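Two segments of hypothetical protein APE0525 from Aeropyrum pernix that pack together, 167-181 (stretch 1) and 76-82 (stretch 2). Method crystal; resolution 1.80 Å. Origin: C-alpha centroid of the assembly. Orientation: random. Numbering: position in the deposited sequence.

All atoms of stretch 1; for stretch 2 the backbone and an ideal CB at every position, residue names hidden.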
# COMPACT_ATOMS: atom_id res chain seq x y z
N ARG A 167 0.18 10.27 -1.77
CA ARG A 167 0.64 9.02 -2.36
C ARG A 167 1.90 8.43 -1.67
O ARG A 167 2.85 9.16 -1.39
CB ARG A 167 0.93 9.25 -3.88
CG ARG A 167 1.69 8.06 -4.52
CD ARG A 167 2.65 8.53 -5.63
NE ARG A 167 3.78 9.29 -5.07
CZ ARG A 167 3.97 10.60 -5.21
NH1 ARG A 167 3.14 11.33 -5.92
NH2 ARG A 167 5.00 11.17 -4.61
N VAL A 168 1.88 7.13 -1.33
CA VAL A 168 3.09 6.47 -0.83
C VAL A 168 3.52 5.38 -1.86
O VAL A 168 4.68 5.27 -2.26
CB VAL A 168 2.84 5.84 0.53
CG1 VAL A 168 3.98 4.82 0.92
CG2 VAL A 168 2.72 7.00 1.58
N HIS A 169 2.56 4.59 -2.31
CA HIS A 169 2.83 3.51 -3.27
C HIS A 169 1.63 3.41 -4.22
O HIS A 169 0.45 3.52 -3.78
CB HIS A 169 3.04 2.18 -2.53
CG HIS A 169 2.93 0.97 -3.40
ND1 HIS A 169 2.03 -0.05 -3.17
CD2 HIS A 169 3.68 0.57 -4.46
CE1 HIS A 169 2.24 -1.04 -4.05
NE2 HIS A 169 3.24 -0.67 -4.84
N ARG A 170 1.90 3.20 -5.52
CA ARG A 170 0.79 3.18 -6.46
C ARG A 170 1.00 2.22 -7.62
O ARG A 170 2.12 1.80 -7.89
CB ARG A 170 0.50 4.60 -7.00
CG ARG A 170 1.73 5.27 -7.69
CD ARG A 170 1.92 4.86 -9.16
NE ARG A 170 3.09 5.61 -9.70
CZ ARG A 170 3.57 5.49 -10.93
NH1 ARG A 170 2.98 4.66 -11.80
NH2 ARG A 170 4.69 6.16 -11.26
N LEU A 171 -0.10 1.86 -8.28
CA LEU A 171 -0.07 0.93 -9.41
C LEU A 171 0.97 1.34 -10.49
O LEU A 171 0.88 2.45 -11.04
CB LEU A 171 -1.46 0.93 -10.05
CG LEU A 171 -1.83 -0.45 -10.63
CD1 LEU A 171 -3.34 -0.56 -11.01
CD2 LEU A 171 -0.91 -0.68 -11.75
N GLY A 172 1.95 0.47 -10.77
CA GLY A 172 2.92 0.82 -11.80
C GLY A 172 4.19 1.53 -11.34
O GLY A 172 5.03 1.87 -12.18
N ASP A 173 4.32 1.83 -10.04
CA ASP A 173 5.55 2.44 -9.60
C ASP A 173 6.67 1.35 -9.52
O ASP A 173 6.43 0.18 -9.79
CB ASP A 173 5.37 3.29 -8.28
CG ASP A 173 5.14 2.46 -6.99
OD1 ASP A 173 5.37 1.21 -6.94
OD2 ASP A 173 4.73 3.14 -5.98
N ALA A 174 7.90 1.78 -9.24
CA ALA A 174 9.02 0.86 -9.22
C ALA A 174 8.83 -0.30 -8.24
O ALA A 174 9.13 -1.46 -8.60
CB ALA A 174 10.29 1.62 -8.91
N LEU A 175 8.34 0.02 -7.04
CA LEU A 175 8.11 -1.04 -6.06
C LEU A 175 7.02 -2.00 -6.57
O LEU A 175 7.13 -3.24 -6.40
CB LEU A 175 7.71 -0.46 -4.68
CG LEU A 175 7.18 -1.46 -3.61
CD1 LEU A 175 8.31 -2.43 -3.20
CD2 LEU A 175 6.75 -0.72 -2.40
N TRP A 176 5.98 -1.43 -7.22
CA TRP A 176 4.89 -2.25 -7.74
C TRP A 176 5.44 -3.25 -8.77
O TRP A 176 5.09 -4.46 -8.72
CB TRP A 176 3.83 -1.37 -8.43
CG TRP A 176 2.62 -2.17 -8.76
CD1 TRP A 176 1.61 -2.50 -7.92
CD2 TRP A 176 2.37 -2.82 -9.99
NE1 TRP A 176 0.73 -3.35 -8.55
CE2 TRP A 176 1.17 -3.56 -9.83
CE3 TRP A 176 3.04 -2.86 -11.23
CZ2 TRP A 176 0.61 -4.33 -10.86
CZ3 TRP A 176 2.48 -3.62 -12.27
CH2 TRP A 176 1.28 -4.35 -12.08
N GLU A 177 6.31 -2.78 -9.66
CA GLU A 177 6.83 -3.66 -10.71
C GLU A 177 7.72 -4.74 -10.12
O GLU A 177 7.64 -5.89 -10.50
CB GLU A 177 7.61 -2.87 -11.79
CG GLU A 177 6.72 -1.93 -12.63
CD GLU A 177 5.70 -2.63 -13.54
OE1 GLU A 177 5.69 -3.88 -13.68
OE2 GLU A 177 4.90 -1.92 -14.14
N LEU A 178 8.58 -4.34 -9.19
CA LEU A 178 9.42 -5.29 -8.54
C LEU A 178 8.55 -6.36 -7.80
O LEU A 178 8.82 -7.59 -7.88
CB LEU A 178 10.33 -4.54 -7.56
CG LEU A 178 11.07 -5.52 -6.62
CD1 LEU A 178 12.02 -6.44 -7.44
CD2 LEU A 178 11.87 -4.67 -5.60
N ALA A 179 7.53 -5.90 -7.09
CA ALA A 179 6.66 -6.81 -6.31
C ALA A 179 5.91 -7.77 -7.22
O ALA A 179 5.79 -8.96 -6.88
CB ALA A 179 5.66 -6.05 -5.44
N GLN A 180 5.46 -7.29 -8.39
CA GLN A 180 4.77 -8.13 -9.35
C GLN A 180 5.66 -9.31 -9.77
O GLN A 180 5.19 -10.43 -9.91
CB GLN A 180 4.46 -7.36 -10.63
CG GLN A 180 3.18 -6.65 -10.63
CD GLN A 180 2.04 -7.59 -10.36
OE1 GLN A 180 1.70 -7.82 -9.21
NE2 GLN A 180 1.43 -8.17 -11.43
N GLU A 181 6.94 -9.04 -9.96
CA GLU A 181 7.87 -10.07 -10.40
C GLU A 181 8.25 -11.00 -9.25
O GLU A 181 8.44 -12.19 -9.48
CB GLU A 181 9.13 -9.42 -11.01
CG GLU A 181 9.90 -10.32 -11.94
CD GLU A 181 9.07 -10.84 -13.11
OE1 GLU A 181 8.10 -10.19 -13.57
OE2 GLU A 181 9.42 -11.92 -13.58
N UNK A 76 5.12 0.76 8.52
CA UNK A 76 5.02 -0.35 7.58
C UNK A 76 3.68 -0.22 6.82
O UNK A 76 2.60 -0.05 7.43
CB UNK A 76 5.12 -1.69 8.31
N UNK A 77 3.78 -0.31 5.49
CA UNK A 77 2.65 -0.19 4.57
C UNK A 77 2.48 -1.45 3.70
O UNK A 77 3.40 -2.24 3.50
CB UNK A 77 2.84 1.04 3.68
N UNK A 78 1.27 -1.67 3.22
CA UNK A 78 1.02 -2.84 2.37
C UNK A 78 1.30 -2.43 0.90
O UNK A 78 1.07 -1.25 0.49
CB UNK A 78 -0.41 -3.35 2.54
N UNK A 79 1.71 -3.42 0.10
CA UNK A 79 1.83 -3.22 -1.31
C UNK A 79 0.41 -3.40 -1.86
O UNK A 79 -0.52 -3.91 -1.17
CB UNK A 79 2.84 -4.18 -1.94
N UNK A 80 0.25 -3.06 -3.13
CA UNK A 80 -1.07 -3.31 -3.75
C UNK A 80 -1.28 -4.82 -3.87
O UNK A 80 -2.42 -5.30 -3.85
CB UNK A 80 -1.17 -2.64 -5.12
N UNK A 81 -0.18 -5.59 -4.05
CA UNK A 81 -0.29 -7.07 -4.11
C UNK A 81 -0.86 -7.62 -2.79
O UNK A 81 -1.65 -8.57 -2.79
CB UNK A 81 1.08 -7.70 -4.39
N UNK A 82 -0.47 -7.00 -1.66
CA UNK A 82 -0.98 -7.39 -0.36
C UNK A 82 -2.50 -7.13 -0.33
O UNK A 82 -3.34 -7.95 0.18
CB UNK A 82 -0.26 -6.63 0.76

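Position 76 lies in an extended strand, and nothing of stretch 1 comes within 5.5 Å of its ideal CB, so stretch 1 sets no preference; beta-branched residues, among others, suit a strand. The residue is Ile76, which makes no contact here.

At position 77 the backbone is still extended, but CA-to-CB points toward stretch 1, with the ideal CB 4.8 Å from Val168 CG1. A valine offers only methyl groups, so an aliphatic or aromatic side chain would suit. Tyr77 takes the aromatic option: Val168 CG1 sits 4.1 Å from the centroid of the Tyr77 ring, almost on the ring normal, a CH-pi contact over the face. Val168 CG2 also lies 4.0 Å from Tyr77 CE1.

Position 78 points away, and many residues would fit. With phi at -88° and psi at 151°, proline is permitted, and Pro78 is found.

Position 79 points sideways, its ideal CB 3.8 Å from His169 CE1, so the imidazole borders the position closely, and a small or beta-branched side chain would suit, with a methyl welcome toward Leu175. It also directly precedes a helix, where Ser, Thr, Asp or Asn can accept from an exposed backbone NH. Thr79 suits both features: Thr79 OG1, at the N-cap, accepts from the backbone N of position 82 at 2.9 Å, while its CG2 lies 4.4 Å from Leu175 CD2.

Position 80, in the first turn of the helix, points toward stretch 1. Its ideal CB is 3.9 Å from both His169 CE1 and Trp176 CD1, and the Leu171 backbone lies further out, a setting for a medium-sized apolar chain such as Leu, Ile or Met. Leu80 reaches into it: its CD1 is 3.9 Å from Trp176 CD1, 3.9 Å from Leu171 CB and 3.4 Å from Leu171 N, and its CG is 3.5 Å from His169 CE1.

Position 81 also points toward stretch 1, where Gln180 OE1 and the carbonyl of Trp176 offer acceptors. A long side chain ending in a donor is favoured: Gln, Lys or Arg could be considered. Gln81 covers Ala179, its OE1 3.4 Å from Ala179 CB, and turns its amide nitrogen to the acceptors. Gln81 NE2 donates to Gln180 OE1 at 2.9 Å, nearly straight, and weakly to Trp176 O at 3.2 Å, where the angle is only 128°. The same nitrogen lies over one face of the indole. Gln81 OE1 finds no hydrogen-bond partner.

Position 82 is out of reach, so any helix-compatible residue could serve. It is Cys82, whose contribution here is the backbone NH that Thr79 caps.

Stretch 2, residues 76-82: IYPTLQC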
# COMPACT_ATOMS: atom_id res chain seq x y z
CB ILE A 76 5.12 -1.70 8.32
CG1 ILE A 76 6.55 -1.86 8.89
CG2 ILE A 76 4.85 -2.91 7.32
CD1 ILE A 76 6.54 -2.62 10.20
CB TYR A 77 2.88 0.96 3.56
CG TYR A 77 2.88 2.33 4.13
CD1 TYR A 77 1.77 3.16 3.96
CD2 TYR A 77 3.98 2.79 4.87
CE1 TYR A 77 1.76 4.46 4.53
CE2 TYR A 77 3.98 4.10 5.47
CZ TYR A 77 2.86 4.90 5.27
OH TYR A 77 2.80 6.13 5.86
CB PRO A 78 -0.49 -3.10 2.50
CG PRO A 78 -1.05 -1.59 2.81
CD PRO A 78 0.06 -0.94 3.63
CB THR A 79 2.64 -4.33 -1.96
OG1 THR A 79 2.06 -5.62 -1.55
CG2 THR A 79 4.16 -4.18 -1.53
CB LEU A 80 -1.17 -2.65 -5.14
CG LEU A 80 -1.16 -1.12 -5.04
CD1 LEU A 80 -1.44 -0.62 -6.46
CD2 LEU A 80 -2.27 -0.56 -4.10
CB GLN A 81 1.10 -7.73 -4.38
CG GLN A 81 1.63 -7.49 -5.84
CD GLN A 81 2.21 -6.10 -6.10
OE1 GLN A 81 2.35 -5.28 -5.15
NE2 GLN A 81 2.57 -5.82 -7.37
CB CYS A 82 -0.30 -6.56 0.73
SG CYS A 82 -0.97 -6.86 2.40
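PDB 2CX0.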